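PDB 6YCA: uncharacterized N-acetyltransferase D2E76_00625 from Mycobacteroides abscessus, which is a GCN5-related N-acetyltransferase, Eis1, that binds acetyl-coenzyme A but does not modify aminoglycosides. Local coordinates for residues 24-29 / 67-72; 60-65 / 80-85. All blocks are in the same frame, centred on the assembly; numbering follows the deposited sequence.

Both contacts lie in the N-terminal acetyltransferase (GNAT) region, and their centres are about 17 Å apart. Interaction 1 pairs strand 25-28 with strand 67-70. Interaction 2 ties the loop 60-65 to strand 75-87, which is the next strand in the sheet after 67-70. The segments alternate along the chain. The loop of interaction 2 leads into the second strand of interaction 1. They also touch directly, with Phe28 CE1 3.5 Å from Arg65 C. Acetyl-coenzyme A is bound near both contacts: the side chain of Ala69 is about 8 Å from a bound acetyl-coenzyme A and that of Asp80 about 9 Å.

Interaction 1: 24-29 / 67-72; sequences TDIRFL and LGAFVQ. With SO4 (sulfate ion), chain H.
This contact is the antiparallel ladder between the first two strands of a GNAT fold, with strand 25-28 outermost in the sheet within this chain. Two hydrogen-bonded pairs build it, Asp25 with Phe70 and Arg27 with Gly68. The bond from Asp25 N to Phe70 O is 2.9 Å and nearly straight (167°). Gly68 N meets Arg27 O at 2.7 Å. The return bond from Arg27 N to Gly68 O is longer and more bent.

On one face of the ladder, Arg27 lies over Phe70. Its CG takes the crowded position between the backbone N and the carbonyl carbon (chi1 54°). The chain then runs extended to NE, and the guanidinium lies flat on the ring with planes 23° apart. Arg27 CZ is 3.6 Å from the Phe70 ring centroid, a cation-pi stack displaced toward the rim. Leu29 CD2 reaches Phe70 CZ obliquely. Glu34 of helix 32-46 forms a salt bridge with Arg27 NH1.

Ile26 and Ala69 share the other face, where Ile26 CD1 is 3.6 Å from Ala69 CB. At the Phe28-Leu67 end of the ladder Leu67 CD2 sits over the centre of the Phe28 ring, 3.7 Å from its centroid, in a CH-pi contact. A sulfate ion, probably from the crystallisation liquor, accepts a hydrogen bond from Phe28 N at its O2, 2.7 Å. Arg120 NH2 is also hydrogen-bonded to it.

The stack and the Glu34 salt bridge together would hold the guanidinium in place. Its positive charge is probably balanced mainly by Glu34, since the salt bridge from Arg27 NE to Asp25 OD2 is long (3.9 Å).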
loop_
_atom_site.group_PDB
_atom_site.type_symbol
_atom_site.label_atom_id
_atom_site.label_comp_id
_atom_site.label_asym_id
_atom_site.label_seq_id
_atom_site.Cartn_x
_atom_site.Cartn_y
_atom_site.Cartn_z
ATOM N N THR A 24 -37.014 27.950 21.599
ATOM C CA THR A 24 -36.154 28.034 20.421
ATOM C C THR A 24 -36.778 28.900 19.320
ATOM O O THR A 24 -37.918 28.680 18.910
ATOM C CB THR A 24 -35.837 26.639 19.859
ATOM O OG1 THR A 24 -35.169 25.867 20.862
ATOM C CG2 THR A 24 -34.949 26.748 18.624
ATOM N N ASP A 25 -36.020 29.888 18.850
ATOM C CA ASP A 25 -36.487 30.862 17.874
ATOM C C ASP A 25 -35.693 30.723 16.581
ATOM O O ASP A 25 -34.463 30.593 16.614
ATOM C CB ASP A 25 -36.347 32.280 18.434
ATOM C CG ASP A 25 -36.937 33.333 17.517
ATOM O OD1 ASP A 25 -37.784 32.981 16.668
ATOM O OD2 ASP A 25 -36.550 34.514 17.648
ATOM N N ILE A 26 -36.397 30.726 15.449
ATOM C CA ILE A 26 -35.787 30.638 14.124
ATOM C C ILE A 26 -36.081 31.948 13.403
ATOM O O ILE A 26 -37.222 32.194 12.997
ATOM C CB ILE A 26 -36.335 29.453 13.320
ATOM C CG1 ILE A 26 -36.139 28.143 14.089
ATOM C CG2 ILE A 26 -35.675 29.395 11.950
ATOM C CD1 ILE A 26 -34.725 27.635 14.075
ATOM N N ARG A 27 -35.059 32.783 13.231
ATOM C CA ARG A 27 -35.223 34.058 12.545
ATOM C C ARG A 27 -34.014 34.335 11.659
ATOM O O ARG A 27 -32.950 33.736 11.822
ATOM C CB ARG A 27 -35.433 35.211 13.535
ATOM C CG ARG A 27 -34.344 35.320 14.590
ATOM C CD ARG A 27 -34.479 36.603 15.389
ATOM N NE ARG A 27 -33.548 36.654 16.514
ATOM C CZ ARG A 27 -32.283 37.053 16.419
ATOM N NH1 ARG A 27 -31.787 37.423 15.245
ATOM N NH2 ARG A 27 -31.510 37.072 17.497
ATOM N N PHE A 28 -34.190 35.267 10.725
ATOM C CA PHE A 28 -33.091 35.673 9.858
ATOM C C PHE A 28 -32.115 36.555 10.620
ATOM O O PHE A 28 -32.514 37.402 11.426
ATOM C CB PHE A 28 -33.629 36.452 8.659
ATOM C CG PHE A 28 -34.107 35.582 7.539
ATOM C CD1 PHE A 28 -33.199 34.936 6.714
ATOM C CD2 PHE A 28 -35.462 35.412 7.305
ATOM C CE1 PHE A 28 -33.633 34.129 5.680
ATOM C CE2 PHE A 28 -35.904 34.607 6.272
ATOM C CZ PHE A 28 -34.989 33.962 5.458
ATOM N N LEU A 29 -30.828 36.359 10.361
ATOM C CA LEU A 29 -29.824 37.211 10.979
ATOM C C LEU A 29 -29.871 38.599 10.358
ATOM O O LEU A 29 -30.144 38.750 9.163
ATOM C CB LEU A 29 -28.445 36.602 10.765
ATOM C CG LEU A 29 -28.381 35.121 11.125
ATOM C CD1 LEU A 29 -26.993 34.589 10.880
ATOM C CD2 LEU A 29 -28.796 34.914 12.571
ATOM N N LEU A 67 -30.618 32.197 7.877
ATOM C CA LEU A 67 -31.492 31.898 8.994
ATOM C C LEU A 67 -30.647 31.424 10.163
ATOM O O LEU A 67 -29.627 30.753 9.977
ATOM C CB LEU A 67 -32.485 30.803 8.614
ATOM C CG LEU A 67 -33.726 31.220 7.839
ATOM C CD1 LEU A 67 -34.368 30.008 7.201
ATOM C CD2 LEU A 67 -34.695 31.900 8.785
ATOM N N GLY A 68 -31.073 31.781 11.364
ATOM C CA GLY A 68 -30.362 31.396 12.562
ATOM C C GLY A 68 -31.296 30.700 13.528
ATOM O O GLY A 68 -32.493 30.978 13.581
ATOM N N ALA A 69 -30.726 29.777 14.287
ATOM C CA ALA A 69 -31.448 29.039 15.310
ATOM C C ALA A 69 -30.906 29.488 16.657
ATOM O O ALA A 69 -29.718 29.303 16.942
ATOM C CB ALA A 69 -31.249 27.535 15.133
ATOM N N PHE A 70 -31.768 30.088 17.470
ATOM C CA PHE A 70 -31.380 30.653 18.755
ATOM C C PHE A 70 -32.059 29.853 19.856
ATOM O O PHE A 70 -33.284 29.696 19.841
ATOM C CB PHE A 70 -31.805 32.120 18.852
ATOM C CG PHE A 70 -31.163 33.019 17.828
ATOM C CD1 PHE A 70 -31.660 33.093 16.534
ATOM C CD2 PHE A 70 -30.083 33.819 18.171
ATOM C CE1 PHE A 70 -31.075 33.926 15.595
ATOM C CE2 PHE A 70 -29.493 34.654 17.238
ATOM C CZ PHE A 70 -29.990 34.707 15.949
ATOM N N VAL A 71 -31.267 29.338 20.793
ATOM C CA VAL A 71 -31.783 28.737 22.019
ATOM C C VAL A 71 -31.260 29.545 23.200
ATOM O O VAL A 71 -30.044 29.718 23.355
ATOM C CB VAL A 71 -31.468 27.234 22.140
ATOM C CG1 VAL A 71 -31.989 26.488 20.919
ATOM C CG2 VAL A 71 -29.982 26.970 22.342
ATOM N N GLN A 72 -32.181 30.062 24.009
ATOM C CA GLN A 72 -31.856 30.964 25.109
ATOM C C GLN A 72 -30.991 32.122 24.609
ATOM O O GLN A 72 -29.876 32.355 25.078
ATOM C CB GLN A 72 -31.169 30.199 26.247
ATOM C CG GLN A 72 -32.031 29.118 26.898
ATOM C CD GLN A 72 -31.291 28.333 27.978
ATOM O OE1 GLN A 72 -30.443 28.874 28.690
ATOM N NE2 GLN A 72 -31.610 27.049 28.097
HETATM S S SO4 H . -37.845 36.757 10.770
HETATM O O1 SO4 H . -38.526 37.218 9.563
HETATM O O2 SO4 H . -36.408 36.719 10.518
HETATM O O3 SO4 H . -38.114 37.674 11.874
HETATM O O4 SO4 H . -38.319 35.420 11.125
#

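Interaction 2: 60-65 / 80-85; sequences LLELGR and DSYTSW
The Arg65 guanidinium has the peptide between Tyr82 and Thr83 over one face, offset toward the rim, and Ser81 OG at its edge, in plane. The Tyr82 ring has Leu60 O at its edge, also in plane. The backbone around Glu62 N meets this ring obliquely.

Tyr82 OH gives its proton to Leu60 O at 2.5 Å, in the carbonyl plane. Leu61 CD2 comes to 3.5 Å from Tyr82 OH and meets Asp80 OD2 as well.

Glu62 reaches straight across. Its CG is anti to the backbone N (chi1 176°) and the chain stays extended, so the carboxylate at the tip reaches Thr83, whose side chain Glu62 crosses at about a right angle. Thr83 OG1 donates to the syn lone pair of Glu62 OE1 at 2.6 Å. Thr83 N donates to Glu62 OE2 at 2.9 Å along a nearly straight line (173°), from above the carboxylate plane. The two oxygens thus grip one residue through its hydroxyl and its peptide N-H.

Arg65 also extends from CG to NE and lies across Thr83. Its NE makes a weak hydrogen bond to Thr83 OG1 at 2.9 Å, so this hydroxyl both gives and accepts. Arg65 NH1 makes a weak hydrogen bond to Ser81 OG at 2.7 Å. The stronger partner is Glu130, in a salt bridge with Arg65 NH2. Glu62 and Glu130 would together offset the arginine charge, and Glu62 OE1 forms a long salt bridge to Arg65 NE (3.9 Å).

Arg65 and Asp80 are buried, and a weak hydrogen bond links Asp80 OD2 to His101 ND1 of strand 93-104. In this GNAT domain, the loop from helix 57-60 to strand 67-70 is fastened by the Glu62 and Arg65 side chains and the Leu60 carbonyl to side chains and one backbone N-H of strand 75-87.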
loop_
_atom_site.group_PDB
_atom_site.type_symbol
_atom_site.label_atom_id
_atom_site.label_comp_id
_atom_site.label_asym_id
_atom_site.label_seq_id
_atom_site.Cartn_x
_atom_site.Cartn_y
_atom_site.Cartn_z
ATOM N N LEU A 60 -18.246 37.211 1.618
ATOM C CA LEU A 60 -18.601 35.901 1.093
ATOM C C LEU A 60 -20.080 35.572 1.236
ATOM O O LEU A 60 -20.490 34.469 0.860
ATOM C CB LEU A 60 -17.759 34.816 1.773
ATOM C CG LEU A 60 -16.241 34.986 1.665
ATOM C CD1 LEU A 60 -15.510 33.974 2.541
ATOM C CD2 LEU A 60 -15.802 34.875 0.214
ATOM N N LEU A 61 -20.892 36.488 1.754
ATOM C CA LEU A 61 -22.299 36.223 2.012
ATOM C C LEU A 61 -23.186 37.201 1.256
ATOM O O LEU A 61 -22.772 38.307 0.895
ATOM C CB LEU A 61 -22.619 36.294 3.513
ATOM C CG LEU A 61 -22.145 35.125 4.376
ATOM C CD1 LEU A 61 -22.437 35.382 5.844
ATOM C CD2 LEU A 61 -22.845 33.869 3.919
ATOM N N GLU A 62 -24.429 36.776 1.037
ATOM C CA GLU A 62 -25.475 37.641 0.514
ATOM C C GLU A 62 -26.403 37.947 1.680
ATOM O O GLU A 62 -27.038 37.035 2.228
ATOM C CB GLU A 62 -26.251 36.926 -0.590
ATOM C CG GLU A 62 -27.435 37.711 -1.130
ATOM C CD GLU A 62 -28.077 37.044 -2.335
ATOM O OE1 GLU A 62 -29.076 37.585 -2.852
ATOM O OE2 GLU A 62 -27.580 35.981 -2.768
ATOM N N LEU A 63 -26.487 39.223 2.049
ATOM C CA LEU A 63 -27.214 39.602 3.253
ATOM C C LEU A 63 -28.716 39.447 3.068
ATOM O O LEU A 63 -29.280 39.858 2.050
ATOM C CB LEU A 63 -26.888 41.041 3.647
ATOM C CG LEU A 63 -25.418 41.366 3.918
ATOM C CD1 LEU A 63 -25.261 42.829 4.342
ATOM C CD2 LEU A 63 -24.808 40.417 4.947
ATOM N N GLY A 64 -29.356 38.811 4.043
ATOM C CA GLY A 64 -30.799 38.691 4.053
ATOM C C GLY A 64 -31.324 37.327 3.691
ATOM O O GLY A 64 -32.513 37.192 3.383
ATOM N N ARG A 65 -30.479 36.308 3.747
ATOM C CA ARG A 65 -30.852 34.962 3.356
ATOM C C ARG A 65 -30.363 33.953 4.378
ATOM O O ARG A 65 -30.489 32.746 4.154
ATOM C CB ARG A 65 -30.239 34.635 1.990
ATOM C CG ARG A 65 -30.954 35.243 0.795
ATOM C CD ARG A 65 -30.380 34.687 -0.498
ATOM N NE ARG A 65 -31.365 34.634 -1.573
ATOM C CZ ARG A 65 -32.033 33.539 -1.918
ATOM N NH1 ARG A 65 -31.826 32.401 -1.268
ATOM N NH2 ARG A 65 -32.909 33.582 -2.911
ATOM N N ASP A 80 -28.220 28.894 5.241
ATOM C CA ASP A 80 -28.072 30.036 4.349
ATOM C C ASP A 80 -28.364 29.612 2.915
ATOM O O ASP A 80 -28.461 28.424 2.598
ATOM C CB ASP A 80 -26.657 30.628 4.465
ATOM C CG ASP A 80 -26.511 31.971 3.761
ATOM O OD1 ASP A 80 -27.239 32.922 4.099
ATOM O OD2 ASP A 80 -25.644 32.080 2.872
ATOM N N SER A 81 -28.501 30.605 2.041
ATOM C CA SER A 81 -28.718 30.343 0.625
ATOM C C SER A 81 -28.282 31.563 -0.175
ATOM O O SER A 81 -28.079 32.650 0.370
ATOM C CB SER A 81 -30.175 29.977 0.330
ATOM O OG SER A 81 -31.049 30.940 0.881
ATOM N N TYR A 82 -28.138 31.363 -1.482
ATOM C CA TYR A 82 -27.759 32.417 -2.407
ATOM C C TYR A 82 -28.792 32.518 -3.518
ATOM O O TYR A 82 -29.370 31.514 -3.943
ATOM C CB TYR A 82 -26.382 32.136 -3.027
ATOM C CG TYR A 82 -25.248 32.249 -2.040
ATOM C CD1 TYR A 82 -24.968 31.219 -1.155
ATOM C CD2 TYR A 82 -24.460 33.396 -1.982
ATOM C CE1 TYR A 82 -23.933 31.321 -0.237
ATOM C CE2 TYR A 82 -23.423 33.506 -1.069
ATOM C CZ TYR A 82 -23.167 32.463 -0.202
ATOM O OH TYR A 82 -22.145 32.556 0.709
ATOM N N THR A 83 -29.011 33.740 -3.992
ATOM C CA THR A 83 -29.859 33.958 -5.156
ATOM C C THR A 83 -29.131 33.437 -6.388
ATOM O O THR A 83 -28.050 33.928 -6.730
ATOM C CB THR A 83 -30.140 35.453 -5.300
ATOM O OG1 THR A 83 -30.732 35.947 -4.092
ATOM C CG2 THR A 83 -31.079 35.722 -6.465
ATOM N N SER A 84 -29.715 32.447 -7.058
ATOM C CA SER A 84 -29.028 31.772 -8.146
ATOM C C SER A 84 -30.043 31.377 -9.213
ATOM O O SER A 84 -31.246 31.625 -9.079
ATOM C CB SER A 84 -28.264 30.554 -7.614
ATOM O OG SER A 84 -27.693 29.798 -8.668
ATOM N N TRP A 85 -29.544 30.757 -10.280
ATOM C CA TRP A 85 -30.387 30.142 -11.294
ATOM C C TRP A 85 -29.915 28.714 -11.546
ATOM O O TRP A 85 -28.813 28.325 -11.154
ATOM C CB TRP A 85 -30.428 30.946 -12.608
ATOM C CG TRP A 85 -29.088 31.364 -13.167
ATOM C CD1 TRP A 85 -28.547 32.617 -13.138
ATOM C CD2 TRP A 85 -28.143 30.536 -13.865
ATOM N NE1 TRP A 85 -27.322 32.618 -13.763
ATOM C CE2 TRP A 85 -27.049 31.355 -14.215
ATOM C CE3 TRP A 85 -28.113 29.181 -14.222
ATOM C CZ2 TRP A 85 -25.935 30.864 -14.899
ATOM C CZ3 TRP A 85 -27.005 28.696 -14.902
ATOM C CH2 TRP A 85 -25.933 29.537 -15.234
#